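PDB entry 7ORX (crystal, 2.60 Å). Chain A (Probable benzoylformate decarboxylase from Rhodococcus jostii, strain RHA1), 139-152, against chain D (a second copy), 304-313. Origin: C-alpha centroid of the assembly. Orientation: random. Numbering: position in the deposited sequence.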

# COMPACT_ATOMS: atom_id res chain seq x y z
N PRO A 139 -7.57 16.59 -16.36
CA PRO A 139 -7.41 16.19 -17.76
C PRO A 139 -6.07 15.47 -18.03
O PRO A 139 -6.09 14.45 -18.67
N ARG A 140 -4.96 15.96 -17.52
CA ARG A 140 -3.64 15.31 -17.82
C ARG A 140 -3.58 13.92 -17.16
O ARG A 140 -3.11 12.97 -17.80
N THR A 141 -4.08 13.79 -15.93
CA THR A 141 -4.18 12.49 -15.22
C THR A 141 -4.92 11.51 -16.13
O THR A 141 -4.45 10.38 -16.26
N ILE A 142 -6.02 11.92 -16.76
CA ILE A 142 -6.84 11.02 -17.63
C ILE A 142 -6.05 10.76 -18.91
O ILE A 142 -6.01 9.61 -19.33
N ASN A 143 -5.40 11.77 -19.49
CA ASN A 143 -4.53 11.50 -20.66
C ASN A 143 -3.49 10.44 -20.29
O ASN A 143 -3.32 9.50 -21.07
N GLN A 144 -2.81 10.60 -19.16
CA GLN A 144 -1.74 9.66 -18.73
C GLN A 144 -2.34 8.26 -18.52
O GLN A 144 -1.73 7.27 -18.99
N ALA A 145 -3.49 8.19 -17.83
CA ALA A 145 -4.24 6.93 -17.63
C ALA A 145 -4.42 6.22 -18.99
O ALA A 145 -4.19 5.01 -19.04
N ILE A 146 -4.83 6.93 -20.04
CA ILE A 146 -5.16 6.30 -21.35
C ILE A 146 -3.88 5.78 -21.97
O ILE A 146 -3.86 4.65 -22.39
N HIS A 147 -2.83 6.59 -22.03
CA HIS A 147 -1.58 6.19 -22.72
C HIS A 147 -1.00 4.96 -22.04
O HIS A 147 -0.46 4.05 -22.75
N THR A 148 -1.04 5.00 -20.71
CA THR A 148 -0.57 3.94 -19.80
C THR A 148 -1.36 2.66 -20.10
O THR A 148 -0.75 1.63 -20.27
N ALA A 149 -2.68 2.71 -20.12
CA ALA A 149 -3.53 1.52 -20.42
C ALA A 149 -3.10 0.85 -21.74
O ALA A 149 -3.14 -0.36 -21.77
N LEU A 150 -2.66 1.59 -22.77
CA LEU A 150 -2.39 1.07 -24.14
C LEU A 150 -0.90 0.77 -24.33
O LEU A 150 -0.49 0.32 -25.42
N LEU A 151 -0.10 0.98 -23.31
CA LEU A 151 1.37 0.77 -23.40
C LEU A 151 1.66 -0.70 -23.10
O LEU A 151 1.23 -1.17 -22.04
N PRO A 152 2.30 -1.48 -24.01
CA PRO A 152 2.86 -2.78 -23.64
C PRO A 152 3.49 -2.67 -22.27
O PRO A 152 4.33 -1.78 -22.10
N ASP D 304 11.31 4.88 -21.17
CA ASP D 304 10.39 4.86 -20.00
C ASP D 304 8.96 5.19 -20.47
O ASP D 304 8.67 6.34 -20.78
N GLY D 305 8.08 4.20 -20.47
CA GLY D 305 6.65 4.39 -20.76
C GLY D 305 6.00 5.37 -19.80
O GLY D 305 5.17 6.14 -20.25
N GLY D 306 6.40 5.36 -18.53
CA GLY D 306 5.94 6.32 -17.51
C GLY D 306 6.22 7.76 -17.93
O GLY D 306 5.32 8.57 -17.85
N GLU D 307 7.44 8.05 -18.37
CA GLU D 307 7.86 9.38 -18.88
C GLU D 307 6.98 9.74 -20.07
O GLU D 307 6.51 10.86 -20.07
N ALA D 308 6.74 8.84 -21.02
CA ALA D 308 5.97 9.19 -22.23
C ALA D 308 4.49 9.46 -21.85
O ALA D 308 3.93 10.42 -22.30
N ALA D 309 3.90 8.67 -20.98
CA ALA D 309 2.48 8.78 -20.54
C ALA D 309 2.24 10.09 -19.80
O ALA D 309 1.21 10.73 -20.07
N ARG D 310 3.11 10.46 -18.85
CA ARG D 310 2.82 11.57 -17.91
C ARG D 310 3.24 12.92 -18.49
O ARG D 310 2.86 13.95 -17.87
N ALA D 311 3.97 12.98 -19.61
CA ALA D 311 4.30 14.27 -20.26
C ALA D 311 3.00 15.06 -20.47
O ALA D 311 1.98 14.48 -20.85
N PRO D 312 3.02 16.38 -20.20
CA PRO D 312 1.87 17.23 -20.46
C PRO D 312 1.72 17.72 -21.91
O PRO D 312 0.65 18.15 -22.27
N ILE D 313 2.77 17.63 -22.73
CA ILE D 313 2.66 17.87 -24.20
C ILE D 313 3.59 16.90 -24.92
O ILE D 313 4.43 16.27 -24.23

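Helix 139-149 of chain A packs against the short helix 305-310 of chain D. The helix axes come within 8.5 Å, and their N-to-C directions differ by 139°. The two stretches together bury 394 Å².

Asp304(D) is the N-cap of the chain D helix. Its CA-to-CB bond points away from chain A, with chi1 t. Its OD1 accepts a weak hydrogen bond from Gly306(D) N at 3.0 Å.

Gly305(D) lies against Leu151(A), whose CA-to-CB bond points toward chain D. Leu151(A) has chi1 between wells at -135° and chi2 p. Its CD2 sits 3.4 Å from Gly305(D) O. The fit depends on the bare glycine: an ideal CB there would lie 2.8 Å from Leu151(A) CD2, a clash.

Gly306(D) makes no contact across the interface. Glu307(D), chi1 m and chi2 t, points away. Ala308(D) points sideways and stays out of contact.

Ala309(D) is the centre of the packing and has the largest covered area. Its methyl points toward chain A and meets three side chains. Thr148(A) OG1 is 3.3 Å from Ala309(D) CB, His147(A) CB is 4.0 Å from it, and Gln144(A) CG is 4.1 Å from it. Thr148(A) is m, and its OG1 donates to Gln144(A) O at 2.7 Å, within its own helix. His147(A) is m, and its ring edge faces Ala309(D) O, with CD2 4.0 Å from that oxygen. Close backbone approach also brings Gln144(A) CA to 3.4 Å from Ala309(D) O, a CA-H...O contact.

Water 1 bridges the two chains. It accepts from Asn143(A) ND2 at 2.9 Å and donates to Ala309(D) O at 2.9 Å and Ala311(D) O at 2.8 Å. Asn143(A) is t; its CA-to-CB bond points sideways, but its end comes nearer to chain D.

Arg310(D) is p at chi1, then t, t. It starts sideways and its end leads away, so its near part makes the contact. Its CB is 3.2 Å from Gln144(A) NE2. Its backbone O accepts from Arg140(A) NH1 at 3.1 Å, the only direct hydrogen bond between the stretches. Arg140(A) is t, t, p. Its NH1 also donates to Gln144(A) OE1 at 2.8 Å, which ties the two side chains together. Gln144(A) is t, t.

Ala311(D) is the first residue to leave helical geometry, and its CB points away. Pro312(D) points sideways, and its CB packs 4.0 Å from Arg140(A) CD. Ile313(D), p, p, points away and makes no contact.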

# COMPACT_ATOMS: atom_id res chain seq x y z
CB PRO A 139 -7.57 17.49 -18.55
CG PRO A 139 -8.38 18.37 -17.61
CD PRO A 139 -7.87 18.03 -16.22
CB ARG A 140 -2.48 16.21 -17.39
CG ARG A 140 -1.11 15.75 -17.86
CD ARG A 140 -0.02 16.21 -16.89
NE ARG A 140 -0.36 15.70 -15.57
CZ ARG A 140 -0.14 14.45 -15.17
NH1 ARG A 140 0.50 13.57 -15.94
NH2 ARG A 140 -0.58 14.08 -13.98
CB THR A 141 -4.83 12.64 -13.84
OG1 THR A 141 -3.95 13.38 -12.99
CG2 THR A 141 -5.13 11.30 -13.19
CB ILE A 142 -8.23 11.61 -17.92
CG1 ILE A 142 -8.96 11.99 -16.62
CG2 ILE A 142 -9.04 10.70 -18.82
CD1 ILE A 142 -9.88 10.94 -16.05
CB ASN A 143 -3.82 12.73 -21.21
CG ASN A 143 -3.22 12.39 -22.56
OD1 ASN A 143 -3.92 11.83 -23.41
ND2 ASN A 143 -1.92 12.67 -22.74
CB GLN A 144 -1.05 10.17 -17.47
CG GLN A 144 -0.27 9.12 -16.69
CD GLN A 144 0.54 9.78 -15.60
OE1 GLN A 144 0.22 10.87 -15.14
NE2 GLN A 144 1.61 9.14 -15.18
CB ALA A 145 -5.59 7.23 -17.00
CB ILE A 146 -5.91 7.27 -22.28
CG1 ILE A 146 -7.31 7.55 -21.74
CG2 ILE A 146 -5.97 6.78 -23.72
CD1 ILE A 146 -7.89 8.88 -22.22
CB HIS A 147 -0.58 7.33 -22.66
CG HIS A 147 -0.91 8.48 -23.53
ND1 HIS A 147 -1.24 8.30 -24.88
CD2 HIS A 147 -0.91 9.81 -23.28
CE1 HIS A 147 -1.47 9.49 -25.40
NE2 HIS A 147 -1.24 10.45 -24.43
CB THR A 148 -0.68 4.37 -18.33
OG1 THR A 148 0.13 5.52 -18.06
CG2 THR A 148 -0.25 3.30 -17.36
CB ALA A 149 -4.99 1.88 -20.41
CB LEU A 150 -2.85 2.08 -25.18
CG LEU A 150 -4.36 2.30 -25.18
CD1 LEU A 150 -4.75 3.62 -25.83
CD2 LEU A 150 -5.08 1.15 -25.87
CB LEU A 151 2.03 1.67 -22.35
CG LEU A 151 3.26 2.47 -22.77
CD1 LEU A 151 3.16 2.97 -24.20
CD2 LEU A 151 3.45 3.63 -21.81
CB PRO A 152 3.91 -3.08 -24.72
CG PRO A 152 3.77 -1.94 -25.73
CD PRO A 152 2.47 -1.23 -25.45
CB ASP D 304 10.85 5.80 -18.87
CG ASP D 304 10.21 5.55 -17.50
OD1 ASP D 304 9.12 4.92 -17.43
OD2 ASP D 304 10.78 6.01 -16.47
CB GLU D 307 9.32 9.40 -19.31
CG GLU D 307 10.32 9.56 -18.16
CD GLU D 307 11.79 9.35 -18.50
OE1 GLU D 307 12.16 9.62 -19.70
OE2 GLU D 307 12.55 8.92 -17.56
CB ALA D 308 6.13 8.12 -23.27
CB ALA D 309 2.09 7.63 -19.66
CB ARG D 310 3.50 11.31 -16.57
CG ARG D 310 4.95 11.72 -16.50
CD ARG D 310 5.44 11.35 -15.12
NE ARG D 310 6.84 11.72 -15.04
CZ ARG D 310 7.87 10.86 -15.08
NH1 ARG D 310 7.68 9.55 -15.17
NH2 ARG D 310 9.10 11.34 -15.01
CB ALA D 311 5.02 14.10 -21.57
CB PRO D 312 2.11 18.40 -19.51
CG PRO D 312 3.61 18.54 -19.51
CD PRO D 312 4.14 17.12 -19.59
CB ILE D 313 2.96 19.33 -24.61
CG1 ILE D 313 4.14 19.90 -23.83
CG2 ILE D 313 1.74 20.22 -24.50
CD1 ILE D 313 5.42 19.14 -24.01
O HOH W 1 -0.39 13.17 -20.27